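Local coordinates for RagA protein (Porphyromonas gingivalis, PDB 6SLN) that probably takes up substrates across the outer membrane as a TonB-dependent receptor, a transmembrane beta-barrel with a plug domain folded inside it, at residues R198-V203 / E678-F683; T192-A197 / S571-F576; E426-K431 / N479-T484; L302-K307 / N402-N407; L895-E900 / T905-L910. All coordinates share one frame; numbering follows the deposited sequence.

Contact 1: residues R198-V203 / E678-F683; sequences RAANGV and EKQSQF
Ala200 sits in the short 3-10 segment 199-201 and faces strand 678-691, its CA 6.1 Å from the CA of Gln680. Its methyl is the part that meets the strand. CB lies against the Gln680 amide, 3.3 Å from CD, and also near CB and CG of the same chain; a group this small lets the loop come close to the wall. Gln680 has CG anti to its carbonyl carbon (chi1 -83°), and the chain then runs extended, carrying the amide alongside the methyl. In the TonB-dependent receptor fold this is plug against barrel: the loop before plug strand 203-208 rests on a barrel strand whose Glu678, Gln680 and Gln682 all start toward it. Ala200 O and Gln680 OE1 are neighbours, but both are acceptors and make no bond. Gln680 OE1 is directed instead to Arg705 NE, which donates to it, while Gln680 NE2 makes a weak bond of 3.3 Å to Glu678 OE2. The Asn201 side chain crosses that of Gln680 at about a right angle, OD1 a loose 4.2 Å from NE2, with the two amide planes 46° apart; Asn201 ND2 is directed to Ala157 O and Ser155 O of the plug.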
# COMPACT_ATOMS: atom_id res chain seq x y z
N ARG A 198 1.93 26.41 20.29
CA ARG A 198 1.68 26.09 21.68
C ARG A 198 2.82 26.62 22.55
O ARG A 198 3.35 25.89 23.39
CB ARG A 198 1.48 24.58 21.84
CG ARG A 198 2.51 23.72 21.15
CD ARG A 198 2.57 22.36 21.82
NE ARG A 198 3.80 21.63 21.57
CZ ARG A 198 4.04 20.92 20.47
NH1 ARG A 198 3.12 20.86 19.51
NH2 ARG A 198 5.19 20.26 20.32
N ALA A 199 3.20 27.88 22.35
CA ALA A 199 4.11 28.55 23.28
C ALA A 199 3.63 28.44 24.71
O ALA A 199 4.45 28.52 25.63
CB ALA A 199 4.24 30.04 22.93
N ALA A 200 2.33 28.28 24.91
CA ALA A 200 1.78 28.11 26.24
C ALA A 200 2.45 26.99 27.02
O ALA A 200 2.39 26.99 28.25
CB ALA A 200 0.28 27.85 26.13
N ASN A 201 3.09 26.04 26.33
CA ASN A 201 3.74 24.92 26.99
C ASN A 201 5.25 25.10 27.12
O ASN A 201 5.93 24.20 27.63
CB ASN A 201 3.46 23.63 26.24
CG ASN A 201 1.99 23.30 26.19
OD1 ASN A 201 1.20 23.77 27.02
ND2 ASN A 201 1.61 22.47 25.22
N GLY A 202 5.77 26.25 26.71
CA GLY A 202 7.19 26.48 26.68
C GLY A 202 7.77 26.14 25.33
O GLY A 202 7.12 25.57 24.45
N VAL A 203 9.02 26.52 25.15
CA VAL A 203 9.68 26.29 23.87
C VAL A 203 11.05 25.69 24.15
O VAL A 203 11.82 26.24 24.95
CB VAL A 203 9.78 27.58 23.04
CG1 VAL A 203 10.74 27.38 21.89
CG2 VAL A 203 8.40 27.98 22.52
N GLU A 678 -7.32 27.36 23.12
CA GLU A 678 -7.18 27.47 24.56
C GLU A 678 -6.21 28.62 24.85
O GLU A 678 -5.15 28.72 24.24
CB GLU A 678 -6.67 26.15 25.14
CG GLU A 678 -6.11 26.19 26.55
CD GLU A 678 -5.60 24.81 27.01
OE1 GLU A 678 -6.48 23.91 27.17
OE2 GLU A 678 -4.36 24.62 27.20
N LYS A 679 -6.61 29.52 25.73
CA LYS A 679 -5.85 30.75 25.94
C LYS A 679 -5.23 30.75 27.32
O LYS A 679 -5.91 30.52 28.33
CB LYS A 679 -6.71 31.98 25.69
CG LYS A 679 -6.96 32.19 24.18
CD LYS A 679 -7.65 33.50 23.83
CE LYS A 679 -9.17 33.34 23.70
NZ LYS A 679 -9.61 32.24 22.79
N GLN A 680 -3.92 30.96 27.36
CA GLN A 680 -3.15 30.94 28.57
C GLN A 680 -2.54 32.31 28.80
O GLN A 680 -2.22 33.03 27.85
CB GLN A 680 -2.04 29.89 28.50
CG GLN A 680 -2.53 28.50 28.85
CD GLN A 680 -1.43 27.46 28.92
OE1 GLN A 680 -0.28 27.75 29.28
NE2 GLN A 680 -1.78 26.23 28.55
N SER A 681 -2.39 32.66 30.07
CA SER A 681 -1.61 33.81 30.47
C SER A 681 -0.56 33.35 31.47
O SER A 681 -0.73 32.32 32.12
CB SER A 681 -2.49 34.91 31.08
OG SER A 681 -3.05 34.48 32.30
N GLN A 682 0.52 34.12 31.58
CA GLN A 682 1.57 33.77 32.53
C GLN A 682 2.23 35.04 33.05
O GLN A 682 2.89 35.76 32.29
CB GLN A 682 2.61 32.85 31.91
CG GLN A 682 3.44 32.14 32.95
CD GLN A 682 4.77 31.67 32.42
OE1 GLN A 682 5.82 31.99 32.98
NE2 GLN A 682 4.74 30.90 31.34
N PHE A 683 2.06 35.29 34.34
CA PHE A 683 2.82 36.31 35.04
C PHE A 683 4.07 35.66 35.62
O PHE A 683 3.99 34.58 36.22
CB PHE A 683 1.97 36.95 36.13
CG PHE A 683 2.75 37.77 37.11
CD1 PHE A 683 3.39 38.93 36.72
CD2 PHE A 683 2.83 37.37 38.44
CE1 PHE A 683 4.11 39.68 37.64
CE2 PHE A 683 3.55 38.12 39.36
CZ PHE A 683 4.19 39.28 38.96

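Contact 2: residues T192-A197 / S571-F576; sequences TSIYGA and SFFSRF
Ile194 packs against both Phe573 and Arg575, two residues of barrel strand 561-580 whose side chains start toward it, and this is the dense part of the contact. Ile194 CB lies 3.8 Å from Phe573 CE2, while Ile194 O stands 4.1 Å above the centre of one face of that ring. Ile194 belongs to the type I turn 192-195 of the plug, and the turn presents its backbone oxygen and branched side chain to the strand together. CG1 takes the position between backbone N and carbonyl carbon (chi1 72°) and lies over the rim of one face of the Tyr195 ring. CG2 and CD1 both meet the guanidinium, CG2 3.7 Å from Arg575 NE and CD1 3.2 Å from Arg575 NH2. The Arg575 chain bends at chi2 and chi3 to bring that group obliquely alongside the isoleucine, both residues remaining partly exposed. The loose part is Ser193, whose OG comes no nearer than 4.3 Å to Arg575 CG and bonds back to Ser190 O. One polar tie of this turn goes to the neighbouring barrel strand, where Arg591 NE meets Ser193 O. Between 192-197 and 571-576 themselves the chemistry is van der Waals packing, so shape rather than polar pairing fits plug to wall here.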
# COMPACT_ATOMS: atom_id res chain seq x y z
N THR A 192 8.81 33.49 24.95
CA THR A 192 8.23 32.65 23.91
C THR A 192 7.30 33.44 22.99
O THR A 192 6.32 32.90 22.48
CB THR A 192 7.46 31.48 24.52
OG1 THR A 192 6.24 31.95 25.10
CG2 THR A 192 8.28 30.83 25.59
N SER A 193 7.59 34.72 22.78
CA SER A 193 6.63 35.57 22.08
C SER A 193 6.66 35.39 20.56
O SER A 193 5.64 35.68 19.91
CB SER A 193 6.88 37.02 22.44
OG SER A 193 8.27 37.31 22.45
N ILE A 194 7.75 34.89 19.97
CA ILE A 194 7.82 34.74 18.52
C ILE A 194 7.46 33.33 18.05
O ILE A 194 7.60 33.03 16.86
CB ILE A 194 9.21 35.16 18.00
CG1 ILE A 194 10.26 34.13 18.38
CG2 ILE A 194 9.58 36.53 18.55
CD1 ILE A 194 11.70 34.58 18.12
N TYR A 195 6.96 32.47 18.94
CA TYR A 195 6.48 31.14 18.59
C TYR A 195 4.98 31.06 18.83
O TYR A 195 4.40 31.87 19.57
CB TYR A 195 7.25 30.06 19.38
CG TYR A 195 8.73 30.37 19.38
CD1 TYR A 195 9.51 30.09 18.28
CD2 TYR A 195 9.33 31.03 20.44
CE1 TYR A 195 10.86 30.39 18.24
CE2 TYR A 195 10.68 31.36 20.42
CZ TYR A 195 11.44 31.04 19.31
OH TYR A 195 12.78 31.35 19.27
N GLY A 196 4.31 30.09 18.20
CA GLY A 196 2.87 30.10 18.36
C GLY A 196 2.00 28.91 18.00
O GLY A 196 0.82 29.09 17.72
N ALA A 197 2.52 27.69 18.01
CA ALA A 197 1.51 26.64 17.94
C ALA A 197 1.01 26.32 19.33
O ALA A 197 -0.19 26.06 19.53
CB ALA A 197 2.08 25.38 17.25
N SER A 571 0.62 32.83 10.95
CA SER A 571 1.04 33.64 12.08
C SER A 571 1.56 34.99 11.61
O SER A 571 2.26 35.08 10.60
CB SER A 571 2.12 32.92 12.87
OG SER A 571 1.55 32.14 13.89
N PHE A 572 1.21 36.04 12.36
CA PHE A 572 1.82 37.35 12.19
C PHE A 572 2.21 37.83 13.57
O PHE A 572 1.39 37.77 14.50
CB PHE A 572 0.87 38.34 11.53
CG PHE A 572 0.39 37.88 10.17
CD1 PHE A 572 1.20 37.98 9.07
CD2 PHE A 572 -0.89 37.36 10.01
CE1 PHE A 572 0.77 37.56 7.82
CE2 PHE A 572 -1.33 36.94 8.77
CZ PHE A 572 -0.50 37.04 7.67
N PHE A 573 3.46 38.24 13.73
CA PHE A 573 3.94 38.53 15.08
C PHE A 573 4.88 39.71 15.09
O PHE A 573 5.44 40.12 14.07
CB PHE A 573 4.61 37.31 15.72
CG PHE A 573 5.79 36.76 14.96
CD1 PHE A 573 5.61 35.83 13.94
CD2 PHE A 573 7.10 37.10 15.32
CE1 PHE A 573 6.72 35.29 13.26
CE2 PHE A 573 8.22 36.56 14.64
CZ PHE A 573 8.02 35.66 13.62
N SER A 574 5.05 40.27 16.28
CA SER A 574 5.91 41.42 16.49
C SER A 574 6.59 41.31 17.85
O SER A 574 6.06 40.71 18.79
CB SER A 574 5.10 42.72 16.43
OG SER A 574 4.15 42.70 17.47
N ARG A 575 7.75 41.93 17.94
CA ARG A 575 8.48 41.97 19.19
C ARG A 575 9.30 43.26 19.20
O ARG A 575 9.98 43.57 18.22
CB ARG A 575 9.39 40.75 19.33
CG ARG A 575 10.18 40.74 20.63
CD ARG A 575 11.63 40.42 20.38
NE ARG A 575 11.86 39.00 20.14
CZ ARG A 575 12.96 38.51 19.59
NH1 ARG A 575 13.94 39.32 19.22
NH2 ARG A 575 13.10 37.20 19.41
N PHE A 576 9.22 43.99 20.31
CA PHE A 576 9.86 45.29 20.47
C PHE A 576 10.72 45.29 21.72
O PHE A 576 10.32 44.73 22.75
CB PHE A 576 8.83 46.40 20.54
CG PHE A 576 7.99 46.50 19.32
CD1 PHE A 576 8.39 47.31 18.27
CD2 PHE A 576 6.82 45.78 19.21
CE1 PHE A 576 7.62 47.41 17.13
CE2 PHE A 576 6.04 45.87 18.06
CZ PHE A 576 6.45 46.69 17.02

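Contact 3: residues E426-K431 / N479-T484; sequences EPYFAK and NPYDST
Tyr428 and Tyr481 form an offset edge-to-face pair, with the edge of Tyr481 toward the face of Tyr428, ring centroids 5.5 Å apart and planes at 62°. Tyr481 belongs to a type I turn, 479-482, that is also an Asx turn, in the loop that joins barrel strands 456-475 and 487-510; it meets helix 426-432 of the preceding long loop, probably on the extracellular side. Tyr428 CE2 lies near the plane of Tyr481 at its rim, 3.5 Å from CD2, and Pro480 CG stands over the centre of one face of Tyr481. At the edge of Tyr428, near its plane, is Asn479 OD1. A tyrosine suits the helix because its ring packs while its hydroxyl bonds: with CG anti to the backbone N (chi1 -175°), the ring extends from the helix to meet Asn479, which comes from the opposite direction. Tyr481 OH has its own partner, Ser281 OG on helix 280-283, and Met424 lies against both Asn479 and Tyr481. Nearby, the backbone of Ser483 bonds to another protein chain of the assembly. Asn479 OD1 is gripped twice: Tyr428 OH donates to it at 3.1 Å and Tyr481 N at 2.8 Å, from opposite faces of the amide plane.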
# COMPACT_ATOMS: atom_id res chain seq x y z
N GLU A 426 9.43 -15.73 23.56
CA GLU A 426 9.71 -14.49 22.85
C GLU A 426 10.61 -14.71 21.65
O GLU A 426 10.21 -14.37 20.52
CB GLU A 426 10.29 -13.44 23.81
CG GLU A 426 9.40 -13.06 24.99
CD GLU A 426 8.05 -12.48 24.59
OE1 GLU A 426 7.96 -11.86 23.52
OE2 GLU A 426 7.09 -12.64 25.36
N PRO A 427 11.79 -15.30 21.79
CA PRO A 427 12.65 -15.43 20.61
C PRO A 427 11.99 -16.21 19.50
O PRO A 427 12.13 -15.85 18.32
CB PRO A 427 13.89 -16.14 21.15
CG PRO A 427 13.80 -15.98 22.65
CD PRO A 427 12.35 -16.01 22.95
N TYR A 428 11.23 -17.25 19.85
CA TYR A 428 10.58 -18.00 18.79
C TYR A 428 9.44 -17.21 18.18
O TYR A 428 9.24 -17.23 16.96
CB TYR A 428 10.05 -19.33 19.31
CG TYR A 428 9.48 -20.17 18.21
CD1 TYR A 428 10.32 -20.95 17.41
CD2 TYR A 428 8.12 -20.16 17.94
CE1 TYR A 428 9.81 -21.72 16.40
CE2 TYR A 428 7.60 -20.92 16.91
CZ TYR A 428 8.44 -21.68 16.14
OH TYR A 428 7.90 -22.44 15.13
N PHE A 429 8.67 -16.51 19.02
CA PHE A 429 7.59 -15.70 18.51
C PHE A 429 8.11 -14.67 17.51
O PHE A 429 7.55 -14.51 16.43
CB PHE A 429 6.85 -15.01 19.66
CG PHE A 429 5.61 -14.31 19.23
CD1 PHE A 429 4.48 -15.04 18.89
CD2 PHE A 429 5.59 -12.93 19.12
CE1 PHE A 429 3.34 -14.39 18.45
CE2 PHE A 429 4.44 -12.28 18.69
CZ PHE A 429 3.32 -13.01 18.35
N ALA A 430 9.23 -14.02 17.84
CA ALA A 430 9.75 -12.98 16.96
C ALA A 430 10.17 -13.54 15.61
O ALA A 430 10.19 -12.80 14.61
CB ALA A 430 10.93 -12.27 17.63
N LYS A 431 10.50 -14.82 15.56
CA LYS A 431 10.94 -15.45 14.32
C LYS A 431 9.76 -15.73 13.41
O LYS A 431 9.86 -15.57 12.19
CB LYS A 431 11.72 -16.73 14.65
CG LYS A 431 12.98 -16.94 13.87
CD LYS A 431 13.58 -18.29 14.22
CE LYS A 431 13.96 -18.34 15.70
NZ LYS A 431 14.75 -19.56 16.06
N ASN A 479 4.27 -22.64 10.66
CA ASN A 479 4.56 -22.63 12.07
C ASN A 479 3.69 -23.69 12.73
O ASN A 479 2.45 -23.55 12.72
CB ASN A 479 4.31 -21.23 12.63
CG ASN A 479 4.47 -21.14 14.14
OD1 ASN A 479 4.83 -22.12 14.81
ND2 ASN A 479 4.19 -19.97 14.69
N PRO A 480 4.26 -24.77 13.27
CA PRO A 480 3.44 -25.80 13.93
C PRO A 480 2.70 -25.30 15.16
O PRO A 480 1.74 -25.94 15.60
CB PRO A 480 4.45 -26.88 14.31
CG PRO A 480 5.76 -26.11 14.51
CD PRO A 480 5.71 -25.01 13.43
N TYR A 481 3.15 -24.19 15.74
CA TYR A 481 2.58 -23.64 16.97
C TYR A 481 1.66 -22.45 16.69
O TYR A 481 1.43 -21.63 17.58
CB TYR A 481 3.70 -23.25 17.94
CG TYR A 481 4.81 -24.31 18.04
CD1 TYR A 481 4.50 -25.64 18.31
CD2 TYR A 481 6.16 -23.97 17.87
CE1 TYR A 481 5.48 -26.59 18.39
CE2 TYR A 481 7.15 -24.93 17.95
CZ TYR A 481 6.80 -26.25 18.20
OH TYR A 481 7.77 -27.25 18.29
N ASP A 482 1.16 -22.34 15.47
CA ASP A 482 0.22 -21.32 15.05
C ASP A 482 -1.15 -21.97 14.93
O ASP A 482 -1.25 -23.20 14.86
CB ASP A 482 0.64 -20.69 13.71
CG ASP A 482 0.24 -19.21 13.59
OD1 ASP A 482 -0.88 -18.85 14.02
OD2 ASP A 482 1.05 -18.41 13.04
N SER A 483 -2.20 -21.15 14.93
CA SER A 483 -3.55 -21.68 14.78
C SER A 483 -3.81 -22.17 13.35
O SER A 483 -4.78 -22.89 13.12
CB SER A 483 -4.59 -20.63 15.16
OG SER A 483 -4.38 -19.42 14.45
N THR A 484 -2.97 -21.77 12.41
CA THR A 484 -3.14 -22.10 11.01
C THR A 484 -1.76 -22.13 10.37
O THR A 484 -0.85 -21.42 10.81
CB THR A 484 -4.04 -21.07 10.29
OG1 THR A 484 -4.33 -21.52 8.97
CG2 THR A 484 -3.35 -19.74 10.18

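Contact 4: residues L302-K307 / N402-N407; sequences LKALFK and NPFDVN
Ala304 packs against Pro403 and Phe404 by apolar contact, its CA 6.9 Å from the CA of Pro403. The methyl CB touches Pro403 CG at 3.6 Å and Phe404 CZ at 3.7 Å, facing the notch where the proline ring and the end of the phenyl adjoin. A small residue lets the weakly bonded helix 301-305 come this near the loop. A second kind of contact is aromatic edge to backbone: Phe404 CZ lies 3.6 Å from Ala304 N, and both that nitrogen and Lys303 C are near the ring plane. The phenyl thus meets the helix with its rim, an arrangement set partly by chi1 of -52°, which puts CG anti to the carbonyl carbon. Polar bonds lie to either partner's own side. Within the loop, Asn402 OD1 accepts Phe404 N at 3.2 Å in an Asx turn, the donor standing well above the carbonyl plane. Asn402 ND2 and Lys303 O are bonded to other loops, through Phe291 O and Arg341 NH2, while Leu302 and Leu305 pack on Val394 of helix 390-396. The contact joins two long loops between barrel strands, before 309-322 and before 435-450. The two segments meet by van der Waals contact, apolar side chains and a phenyl edge against backbone, with no polar bond between them; polar groups are satisfied within each segment or by neighbours such as Arg341 and Phe291.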
# COMPACT_ATOMS: atom_id res chain seq x y z
N LEU A 302 12.47 -14.09 34.89
CA LEU A 302 13.16 -12.85 34.56
C LEU A 302 14.05 -13.05 33.35
O LEU A 302 13.87 -12.40 32.31
CB LEU A 302 13.99 -12.38 35.76
CG LEU A 302 14.86 -11.15 35.46
CD1 LEU A 302 14.02 -9.97 34.94
CD2 LEU A 302 15.74 -10.73 36.64
N LYS A 303 15.01 -13.98 33.45
CA LYS A 303 15.87 -14.27 32.31
C LYS A 303 15.09 -14.84 31.13
O LYS A 303 15.51 -14.66 29.98
CB LYS A 303 17.01 -15.20 32.73
CG LYS A 303 17.98 -15.51 31.59
CD LYS A 303 19.16 -16.32 32.07
CE LYS A 303 19.50 -15.92 33.49
NZ LYS A 303 20.45 -14.77 33.54
N ALA A 304 13.95 -15.48 31.37
CA ALA A 304 13.12 -15.95 30.27
C ALA A 304 12.63 -14.81 29.40
O ALA A 304 12.37 -15.01 28.21
CB ALA A 304 11.94 -16.74 30.81
N LEU A 305 12.45 -13.61 29.96
CA LEU A 305 11.85 -12.50 29.23
C LEU A 305 12.68 -11.23 29.14
O LEU A 305 12.23 -10.28 28.51
CB LEU A 305 10.46 -12.16 29.81
CG LEU A 305 9.49 -13.34 29.65
CD1 LEU A 305 8.73 -13.54 30.92
CD2 LEU A 305 8.57 -13.21 28.43
N PHE A 306 13.86 -11.18 29.75
CA PHE A 306 14.71 -10.00 29.65
C PHE A 306 16.16 -10.44 29.53
O PHE A 306 16.57 -11.46 30.09
CB PHE A 306 14.56 -9.04 30.86
CG PHE A 306 13.23 -8.33 30.91
CD1 PHE A 306 12.10 -8.97 31.40
CD2 PHE A 306 13.11 -7.04 30.43
CE1 PHE A 306 10.89 -8.32 31.44
CE2 PHE A 306 11.91 -6.38 30.48
CZ PHE A 306 10.79 -7.02 30.98
N LYS A 307 16.93 -9.65 28.80
CA LYS A 307 18.29 -9.98 28.43
C LYS A 307 19.13 -8.73 28.61
O LYS A 307 18.60 -7.62 28.73
CB LYS A 307 18.37 -10.46 26.97
CG LYS A 307 17.71 -9.47 25.98
CD LYS A 307 17.93 -9.79 24.49
CE LYS A 307 18.42 -8.55 23.71
NZ LYS A 307 19.23 -8.86 22.49
N ASN A 402 8.40 -24.00 32.95
CA ASN A 402 9.80 -23.85 32.53
C ASN A 402 9.85 -23.63 31.03
O ASN A 402 9.51 -24.55 30.26
CB ASN A 402 10.60 -25.09 32.91
CG ASN A 402 12.08 -24.95 32.61
OD1 ASN A 402 12.62 -23.85 32.48
ND2 ASN A 402 12.73 -26.06 32.49
N PRO A 403 10.26 -22.44 30.58
CA PRO A 403 10.41 -22.21 29.14
C PRO A 403 11.80 -22.53 28.60
O PRO A 403 12.08 -22.20 27.45
CB PRO A 403 10.12 -20.71 29.02
CG PRO A 403 10.72 -20.14 30.30
CD PRO A 403 10.61 -21.25 31.36
N PHE A 404 12.67 -23.15 29.39
CA PHE A 404 14.01 -23.47 28.94
C PHE A 404 14.13 -24.96 28.67
O PHE A 404 13.40 -25.77 29.24
CB PHE A 404 15.07 -23.06 29.96
CG PHE A 404 14.97 -21.62 30.43
CD1 PHE A 404 14.12 -21.27 31.47
CD2 PHE A 404 15.77 -20.62 29.87
CE1 PHE A 404 14.05 -19.96 31.92
CE2 PHE A 404 15.70 -19.30 30.32
CZ PHE A 404 14.84 -18.97 31.34
N ASP A 405 15.06 -25.31 27.78
CA ASP A 405 15.43 -26.71 27.58
C ASP A 405 16.40 -27.12 28.69
O ASP A 405 16.67 -26.36 29.63
CB ASP A 405 15.98 -26.92 26.17
CG ASP A 405 17.41 -26.35 25.97
OD1 ASP A 405 18.07 -25.87 26.91
OD2 ASP A 405 17.89 -26.41 24.82
N VAL A 406 16.94 -28.34 28.60
CA VAL A 406 17.76 -28.88 29.68
C VAL A 406 19.15 -28.26 29.73
O VAL A 406 19.85 -28.42 30.73
CB VAL A 406 17.87 -30.40 29.57
CG1 VAL A 406 16.54 -31.05 29.94
CG2 VAL A 406 18.30 -30.79 28.16
N ASN A 407 19.56 -27.60 28.65
CA ASN A 407 20.84 -26.92 28.59
C ASN A 407 20.74 -25.48 29.03
O ASN A 407 21.73 -24.75 28.95
CB ASN A 407 21.41 -27.01 27.18
CG ASN A 407 21.42 -28.44 26.64
OD1 ASN A 407 20.89 -28.71 25.57
ND2 ASN A 407 22.04 -29.35 27.39

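Contact 5: residues L895-E900 / T905-L910; sequences LNAWTE and TDVPKL
The Lys909 side chain crosses Trp898 obliquely, its methylenes meeting the backbone O and the indole edge. Its CB sits 3.3 Å from Trp898 O and also near CE3; CG keeps to the same two atoms; CD comes to the indole edge, near the ring plane, 3.5 Å from CE3 and almost as close to CZ3. Extended through chi3 and bent at chi4, the chain leads CE and NZ away from the ring. NZ remains 6.8 Å from Glu900 OE1, short of a salt bridge, and Glu900 OE2 is salt-bridged instead to Lys903 NZ. Lysine fits an exposed border like this one, its methylenes packing while its ammonium stays outside. The buried indole is anchored by NE1 on Lys803 O. The two segments are the facing sides of a long loop between barrel strands 857-873 and 921-937, closed without regular strand pairing. Ala897 CB packs on Leu910 CG at 3.9 Å, and its CA meets Val907 CG1. A weak bond of 3.0 Å joins Trp898 N to Val907 O. Thr905 OG1 does more: it donates to Asn896 O at 2.7 Å and accepts Val907 N at 3.0 Å, nearly straight at 165°, in an ST turn. One hydroxyl therefore both folds its own segment and ties it to the other, a side-chain bond that supplements the single weak backbone bond between the two segments.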
# COMPACT_ATOMS: atom_id res chain seq x y z
N LEU A 895 0.90 -16.50 52.05
CA LEU A 895 1.03 -17.71 52.84
C LEU A 895 0.62 -17.47 54.29
O LEU A 895 0.25 -18.43 54.97
CB LEU A 895 2.47 -18.23 52.79
CG LEU A 895 3.02 -18.44 51.39
CD1 LEU A 895 4.54 -18.33 51.41
CD2 LEU A 895 2.57 -19.78 50.87
N ASN A 896 0.67 -16.22 54.75
CA ASN A 896 0.23 -15.85 56.09
C ASN A 896 -1.18 -15.27 56.11
O ASN A 896 -1.51 -14.47 57.00
CB ASN A 896 1.23 -14.88 56.72
CG ASN A 896 1.35 -15.06 58.22
OD1 ASN A 896 0.79 -16.01 58.78
ND2 ASN A 896 2.07 -14.17 58.87
N ALA A 897 -2.03 -15.65 55.16
CA ALA A 897 -3.42 -15.19 55.14
C ALA A 897 -4.15 -15.61 56.41
O ALA A 897 -3.82 -16.63 57.03
CB ALA A 897 -4.15 -15.76 53.93
N TRP A 898 -5.17 -14.82 56.76
CA TRP A 898 -5.92 -15.03 57.99
C TRP A 898 -6.72 -16.32 57.92
O TRP A 898 -7.43 -16.57 56.95
CB TRP A 898 -6.86 -13.85 58.23
CG TRP A 898 -7.67 -13.88 59.52
CD1 TRP A 898 -7.44 -13.14 60.64
CD2 TRP A 898 -8.87 -14.63 59.78
NE1 TRP A 898 -8.41 -13.39 61.59
CE2 TRP A 898 -9.29 -14.31 61.09
CE3 TRP A 898 -9.62 -15.55 59.04
CZ2 TRP A 898 -10.42 -14.88 61.67
CZ3 TRP A 898 -10.73 -16.12 59.63
CH2 TRP A 898 -11.12 -15.78 60.93
N THR A 899 -6.58 -17.15 58.95
CA THR A 899 -7.39 -18.33 59.14
C THR A 899 -7.86 -18.32 60.58
O THR A 899 -7.44 -17.49 61.38
CB THR A 899 -6.62 -19.63 58.81
OG1 THR A 899 -5.93 -20.12 59.97
CG2 THR A 899 -5.62 -19.41 57.66
N GLU A 900 -8.75 -19.25 60.91
CA GLU A 900 -9.12 -19.39 62.31
C GLU A 900 -7.91 -19.77 63.15
O GLU A 900 -7.79 -19.35 64.30
CB GLU A 900 -10.22 -20.43 62.47
CG GLU A 900 -11.22 -20.07 63.55
CD GLU A 900 -11.65 -18.61 63.46
OE1 GLU A 900 -12.37 -18.26 62.50
OE2 GLU A 900 -11.25 -17.82 64.34
N THR A 905 -2.25 -11.57 61.99
CA THR A 905 -1.77 -11.30 60.65
C THR A 905 -2.63 -10.19 60.06
O THR A 905 -3.84 -10.13 60.32
CB THR A 905 -1.84 -12.53 59.76
OG1 THR A 905 -1.49 -12.16 58.41
CG2 THR A 905 -3.24 -13.14 59.78
N ASP A 906 -2.00 -9.31 59.30
CA ASP A 906 -2.70 -8.27 58.58
C ASP A 906 -3.00 -8.68 57.14
O ASP A 906 -3.51 -7.86 56.36
CB ASP A 906 -1.87 -6.98 58.62
CG ASP A 906 -0.47 -7.19 58.08
OD1 ASP A 906 -0.04 -8.36 58.00
OD2 ASP A 906 0.21 -6.19 57.75
N VAL A 907 -2.72 -9.92 56.77
CA VAL A 907 -3.02 -10.43 55.44
C VAL A 907 -4.44 -11.00 55.45
O VAL A 907 -4.72 -11.91 56.25
CB VAL A 907 -2.00 -11.50 55.00
CG1 VAL A 907 -2.41 -12.13 53.68
CG2 VAL A 907 -0.60 -10.89 54.88
N PRO A 908 -5.33 -10.51 54.59
CA PRO A 908 -6.75 -10.92 54.64
C PRO A 908 -6.96 -12.41 54.39
O PRO A 908 -6.25 -13.03 53.59
CB PRO A 908 -7.39 -10.09 53.51
CG PRO A 908 -6.43 -8.99 53.21
CD PRO A 908 -5.07 -9.49 53.57
N LYS A 909 -7.99 -12.97 55.03
CA LYS A 909 -8.42 -14.33 54.72
C LYS A 909 -8.61 -14.49 53.21
O LYS A 909 -9.08 -13.58 52.53
CB LYS A 909 -9.71 -14.68 55.44
CG LYS A 909 -10.32 -16.01 55.00
CD LYS A 909 -11.25 -16.58 56.06
CE LYS A 909 -12.13 -17.67 55.51
NZ LYS A 909 -13.54 -17.39 55.87
N LEU A 910 -8.25 -15.67 52.69
CA LEU A 910 -8.33 -15.91 51.26
C LEU A 910 -9.78 -15.99 50.78
O LEU A 910 -10.69 -16.35 51.53
CB LEU A 910 -7.61 -17.20 50.88
CG LEU A 910 -6.08 -17.32 50.93
CD1 LEU A 910 -5.73 -18.71 50.49
CD2 LEU A 910 -5.39 -16.28 50.07

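How the contacts relate
Contacts 1 and 2 adjoin, with centres 12 Å apart. Both set the loop between plug strands 180-186 and 203-208 against the barrel, at strands 678-691 and 561-580; Val203 of contact 1 packs on Tyr195 and Thr192 of contact 2. Their segments alternate along the chain, whereas contacts 3 and 4 are nested within the spans they close, about 50 to 57 Å away centre to centre, across the chain's centre. Those two belong to interstrand loops, have centres 17 Å apart and touch through Glu426 and Leu305. Contact 5 comes last in sequence, about 33 Å from contact 4 centre to centre. The plug-to-barrel contacts and the loop-to-loop contacts thus lie in separate regions of one receptor.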